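Local coordinates for arylamine n-acetyltransferase (Mycobacterium smegmatis, PDB 1W5R), which transfers acetyl groups, probably from acetyl-coenzyme A, to arylamines through a Cys-His-Asp triad whose cysteine is replaced by glutamine in this variant, at residues A62-R67 / N77-Y82; S140-E145 / H166-Q171. The protein carries 1 engineered substitution. All coordinates share one frame; numbering follows the deposited sequence.

Contact 1 of 2, residues A62-R67 / N77-Y82; sequences AKLVDR and NGLLGY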
# COMPACT_ATOMS: atom_id res chain seq x y z
N ALA A 62 -2.54 -28.72 -18.23
CA ALA A 62 -1.99 -27.98 -19.36
C ALA A 62 -1.96 -26.48 -19.09
O ALA A 62 -0.95 -25.82 -19.32
CB ALA A 62 -2.73 -28.31 -20.64
N LYS A 63 -3.06 -25.94 -18.58
CA LYS A 63 -3.14 -24.50 -18.34
C LYS A 63 -2.40 -24.03 -17.08
O LYS A 63 -1.57 -23.13 -17.15
CB LYS A 63 -4.60 -24.04 -18.30
CG LYS A 63 -4.75 -22.54 -18.09
CD LYS A 63 -6.20 -22.12 -18.01
CE LYS A 63 -6.33 -20.65 -17.69
NZ LYS A 63 -7.75 -20.23 -17.59
N LEU A 64 -2.73 -24.62 -15.94
CA LEU A 64 -2.22 -24.08 -14.67
C LEU A 64 -0.80 -24.52 -14.34
O LEU A 64 -0.13 -23.88 -13.53
CB LEU A 64 -3.14 -24.45 -13.50
CG LEU A 64 -4.31 -23.50 -13.25
CD1 LEU A 64 -5.27 -23.52 -14.42
CD2 LEU A 64 -5.01 -23.86 -11.94
N VAL A 65 -0.36 -25.61 -14.96
CA VAL A 65 1.00 -26.10 -14.74
C VAL A 65 1.87 -25.77 -15.96
O VAL A 65 2.79 -24.95 -15.85
CB VAL A 65 1.02 -27.60 -14.38
CG1 VAL A 65 2.46 -28.12 -14.27
CG2 VAL A 65 0.21 -27.86 -13.09
N ASP A 66 1.56 -26.35 -17.11
CA ASP A 66 2.46 -26.26 -18.27
C ASP A 66 2.55 -24.86 -18.87
O ASP A 66 3.62 -24.47 -19.36
CB ASP A 66 2.05 -27.25 -19.37
CG ASP A 66 2.11 -28.70 -18.91
OD1 ASP A 66 2.77 -29.01 -17.89
OD2 ASP A 66 1.48 -29.54 -19.58
N ARG A 67 1.45 -24.12 -18.84
CA ARG A 67 1.44 -22.78 -19.44
C ARG A 67 1.66 -21.64 -18.45
O ARG A 67 1.66 -20.47 -18.84
CB ARG A 67 0.16 -22.55 -20.27
CG ARG A 67 -0.08 -23.63 -21.33
CD ARG A 67 -1.12 -23.30 -22.40
NE ARG A 67 -2.13 -22.33 -21.98
CZ ARG A 67 -3.39 -22.62 -21.71
NH1 ARG A 67 -3.85 -23.87 -21.80
NH2 ARG A 67 -4.20 -21.64 -21.34
N ASN A 77 -9.34 -25.95 -7.67
CA ASN A 77 -9.73 -27.11 -6.90
C ASN A 77 -9.87 -28.34 -7.76
O ASN A 77 -9.66 -29.46 -7.27
CB ASN A 77 -10.98 -26.81 -6.07
CG ASN A 77 -10.65 -25.88 -4.90
OD1 ASN A 77 -9.57 -25.99 -4.31
ND2 ASN A 77 -11.55 -24.96 -4.58
N GLY A 78 -10.17 -28.15 -9.03
CA GLY A 78 -10.16 -29.29 -9.94
C GLY A 78 -8.77 -29.87 -10.01
O GLY A 78 -8.57 -31.07 -9.78
N LEU A 79 -7.78 -29.02 -10.29
CA LEU A 79 -6.40 -29.45 -10.37
C LEU A 79 -5.94 -30.12 -9.08
O LEU A 79 -5.36 -31.22 -9.11
CB LEU A 79 -5.48 -28.26 -10.69
CG LEU A 79 -3.97 -28.55 -10.71
CD1 LEU A 79 -3.62 -29.55 -11.77
CD2 LEU A 79 -3.18 -27.26 -10.91
N LEU A 80 -6.17 -29.47 -7.95
CA LEU A 80 -5.72 -30.02 -6.67
C LEU A 80 -6.41 -31.34 -6.38
O LEU A 80 -5.81 -32.26 -5.82
CB LEU A 80 -5.95 -29.02 -5.53
CG LEU A 80 -5.40 -29.44 -4.17
CD1 LEU A 80 -3.94 -29.88 -4.23
CD2 LEU A 80 -5.57 -28.30 -3.17
N GLY A 81 -7.68 -31.44 -6.76
CA GLY A 81 -8.43 -32.69 -6.61
C GLY A 81 -7.74 -33.86 -7.29
O GLY A 81 -7.57 -34.92 -6.69
N TYR A 82 -7.32 -33.67 -8.54
CA TYR A 82 -6.60 -34.72 -9.28
C TYR A 82 -5.28 -35.04 -8.62
O TYR A 82 -4.92 -36.22 -8.47
CB TYR A 82 -6.36 -34.30 -10.73
CG TYR A 82 -7.62 -34.15 -11.55
CD1 TYR A 82 -7.97 -32.92 -12.15
CD2 TYR A 82 -8.47 -35.24 -11.76
CE1 TYR A 82 -9.14 -32.80 -12.90
CE2 TYR A 82 -9.63 -35.13 -12.50
CZ TYR A 82 -9.96 -33.91 -13.09
OH TYR A 82 -11.10 -33.79 -13.84
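Leu79 holds CG anti to its backbone N (chi1 176°), and a second torsion of 62° puts CD2 anti to CA, so that this methyl becomes the far tip of an extended side chain aimed at Leu64 and Val65. The setting is two successive helices, 57-66 and 73-87, joined by a short loop in the arylamine N-acetyltransferase fold. Between the two segments, contact rests on that single methyl. Leu79 CD2 lies 3.8 Å from Leu64 CB and 4.0 Å from Leu64 CD2, touching the root and one branch of the Leu64 side chain; the two leucines slide past each other in opposite directions. Val65 meets the same methyl with its CG2 branch, 4.1 Å from Leu79 CD2, and here the side chains cross at about a right angle. Its chi1 of 175° turns CG1 anti to the backbone N and sets CG2 beside that N.

The backbones stay apart: the nearest CA atoms, of Leu64 and Leu79, are 8.0 Å from each other, and only 114 Å² is buried in total. Tyr11 of helix 8-14 touches both Val65 and Leu79, extending the apolar cluster. Lys63 NZ adds a polar tie, with salt bridges to Asp45 and to Glu75 of helix 73-87. Asn77 hydrogen-bonds Asp130 through ND2 and Val131 N through OD1; Asp130 is by family analogy probably the triad aspartate, which would make Asn77 second-shell.

Helix 57-66 ends in a wider pi-type turn, where Arg67 N reaches Ala62 O at 3.0 Å in a weak bond. Beyond it the Arg67 side chain folds back, NE in a salt bridge with Asp262, and one guanidinium face lies over the backbone of Lys63, whose CA sits 3.6 Å above the plane, offset toward the rim.

Contact 2 of 2, residues S140-E145 / H166-Q171; sequences SPIRLE and HTLAAQ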
# COMPACT_ATOMS: atom_id res chain seq x y z
N SER A 140 -5.11 -23.33 4.90
CA SER A 140 -4.86 -24.64 5.52
C SER A 140 -6.05 -25.51 5.18
O SER A 140 -7.14 -25.00 4.95
CB SER A 140 -4.84 -24.52 7.06
OG SER A 140 -3.89 -23.59 7.51
N PRO A 141 -5.86 -26.85 5.21
CA PRO A 141 -7.03 -27.70 5.28
C PRO A 141 -7.65 -27.53 6.67
O PRO A 141 -6.91 -27.30 7.64
CB PRO A 141 -6.45 -29.11 5.14
CG PRO A 141 -5.06 -29.00 5.61
CD PRO A 141 -4.60 -27.61 5.26
N ILE A 142 -8.97 -27.61 6.77
CA ILE A 142 -9.61 -27.59 8.09
C ILE A 142 -10.50 -28.80 8.22
O ILE A 142 -10.86 -29.42 7.21
CB ILE A 142 -10.41 -26.27 8.38
CG1 ILE A 142 -11.63 -26.14 7.46
CG2 ILE A 142 -9.49 -25.05 8.29
CD1 ILE A 142 -12.55 -24.97 7.80
N ARG A 143 -10.84 -29.18 9.45
CA ARG A 143 -11.72 -30.33 9.64
C ARG A 143 -13.10 -29.99 9.12
O ARG A 143 -13.64 -28.94 9.43
CB ARG A 143 -11.78 -30.76 11.11
CG ARG A 143 -10.43 -31.14 11.70
CD ARG A 143 -10.56 -31.84 13.04
NE ARG A 143 -11.50 -31.14 13.92
CZ ARG A 143 -11.20 -30.03 14.61
NH1 ARG A 143 -9.99 -29.50 14.52
NH2 ARG A 143 -12.12 -29.46 15.38
N LEU A 144 -13.69 -30.85 8.31
CA LEU A 144 -15.04 -30.63 7.80
C LEU A 144 -15.99 -31.06 8.93
O LEU A 144 -16.54 -32.17 8.96
CB LEU A 144 -15.27 -31.41 6.48
CG LEU A 144 -16.49 -31.03 5.64
CD1 LEU A 144 -17.11 -29.72 6.14
CD2 LEU A 144 -16.12 -30.90 4.17
N GLU A 145 -16.12 -30.17 9.86
CA GLU A 145 -16.83 -30.36 11.09
C GLU A 145 -17.46 -29.04 11.51
O GLU A 145 -16.75 -28.04 11.70
CB GLU A 145 -15.87 -30.89 12.15
CG GLU A 145 -16.47 -31.20 13.50
CD GLU A 145 -15.45 -31.25 14.63
OE1 GLU A 145 -15.88 -31.17 15.81
OE2 GLU A 145 -14.24 -31.37 14.34
N HIS A 166 -23.82 -26.36 4.85
CA HIS A 166 -22.71 -25.81 5.62
C HIS A 166 -22.43 -24.39 5.15
O HIS A 166 -22.62 -24.07 3.98
CB HIS A 166 -21.45 -26.64 5.44
CG HIS A 166 -21.58 -28.05 5.91
ND1 HIS A 166 -20.84 -28.56 6.97
CD2 HIS A 166 -22.34 -29.08 5.45
CE1 HIS A 166 -21.16 -29.83 7.14
NE2 HIS A 166 -22.06 -30.17 6.24
N THR A 167 -21.98 -23.56 6.08
CA THR A 167 -21.45 -22.25 5.75
C THR A 167 -20.03 -22.14 6.24
O THR A 167 -19.76 -22.42 7.40
CB THR A 167 -22.29 -21.12 6.40
OG1 THR A 167 -23.63 -21.18 5.92
CG2 THR A 167 -21.70 -19.76 6.09
N LEU A 168 -19.11 -21.75 5.36
CA LEU A 168 -17.76 -21.39 5.77
C LEU A 168 -17.66 -19.89 5.98
O LEU A 168 -18.05 -19.11 5.10
CB LEU A 168 -16.74 -21.80 4.70
CG LEU A 168 -15.28 -21.49 5.07
CD1 LEU A 168 -14.83 -22.39 6.22
CD2 LEU A 168 -14.37 -21.64 3.86
N ALA A 169 -17.15 -19.49 7.15
CA ALA A 169 -16.90 -18.09 7.46
C ALA A 169 -15.44 -17.87 7.82
O ALA A 169 -14.75 -18.80 8.27
CB ALA A 169 -17.79 -17.61 8.60
N ALA A 170 -14.98 -16.65 7.62
CA ALA A 170 -13.62 -16.23 7.98
C ALA A 170 -13.69 -15.03 8.89
O ALA A 170 -14.55 -14.15 8.73
CB ALA A 170 -12.82 -15.88 6.75
N GLN A 171 -12.78 -14.98 9.86
CA GLN A 171 -12.68 -13.82 10.73
C GLN A 171 -11.77 -12.84 10.03
O GLN A 171 -10.54 -12.96 10.07
CB GLN A 171 -12.13 -14.20 12.11
CG GLN A 171 -12.25 -13.08 13.12
CD GLN A 171 -11.58 -13.45 14.42
OE1 GLN A 171 -12.06 -14.32 15.14
NE2 GLN A 171 -10.46 -12.81 14.70
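The imidazole of His166 is approached obliquely by Leu144 CD1, in van der Waals contact, while the ring of Phe182 from strand 175-182 meets it with planes only about 15° apart. The other flat group, the Arg143 guanidinium, has the carboxyl carbon of Glu145 at its edge and in its plane. NE and NH2 both grip one oxygen: NE lies 2.8 Å from Glu145 OE2, nearly along the C-O axis, and NH2 lies 3.0 Å from Glu145 OE2, from above the carboxylate plane.

Strands 142-143 and 165-172 belong to one antiparallel sheet but have four strands between them. Their touching side chains therefore show that the sheet curls round on itself in the manner of a barrel, with apolar groups meeting across the interior. Ile142 CD1 comes within 3.8 Å of Leu168 CD1, the two side chains crossing obliquely; a chi1 of 67° with chi2 at 173° extends CD1 toward Leu168. Leu159 of strand 157-162 touches both Leu144 and Leu168. At Leu144 the chain makes an inverse gamma turn, closed by a weak bond of 2.8 Å from Glu145 N to Arg143 O, consistent with the close approach of Arg143 and Glu145.

Ile142, Leu144, Leu168 and the buried imidazole thus meet by apolar contact alone, whereas the ion pair, with Arg143 exposed, lies on the solvent side and can stiffen little beyond the 143-145 turn.

In the fold
Both contacts are buried and small, 114 Å² in contact 1 and 120 Å² in contact 2. Contact 1 is wholly aliphatic, whereas contact 2 adds an imidazole to its aliphatic groups. Contact 1 joins successive helices, its centre 12 Å from that of the chain; contact 2 spans the inside of a curled sheet, 15 Å out. Their centres are 23 Å apart. One link between them is strand 127-129: strand 142-143 pairs with it, and Asn77 binds Asp130 and Val131 just beyond its end. Charged groups flank both: Lys63 bridges Asp45 and Glu75, the latter on the partner helix, and Arg67 bridges Asp262, whereas the Arg143-Glu145 pair stays within one segment.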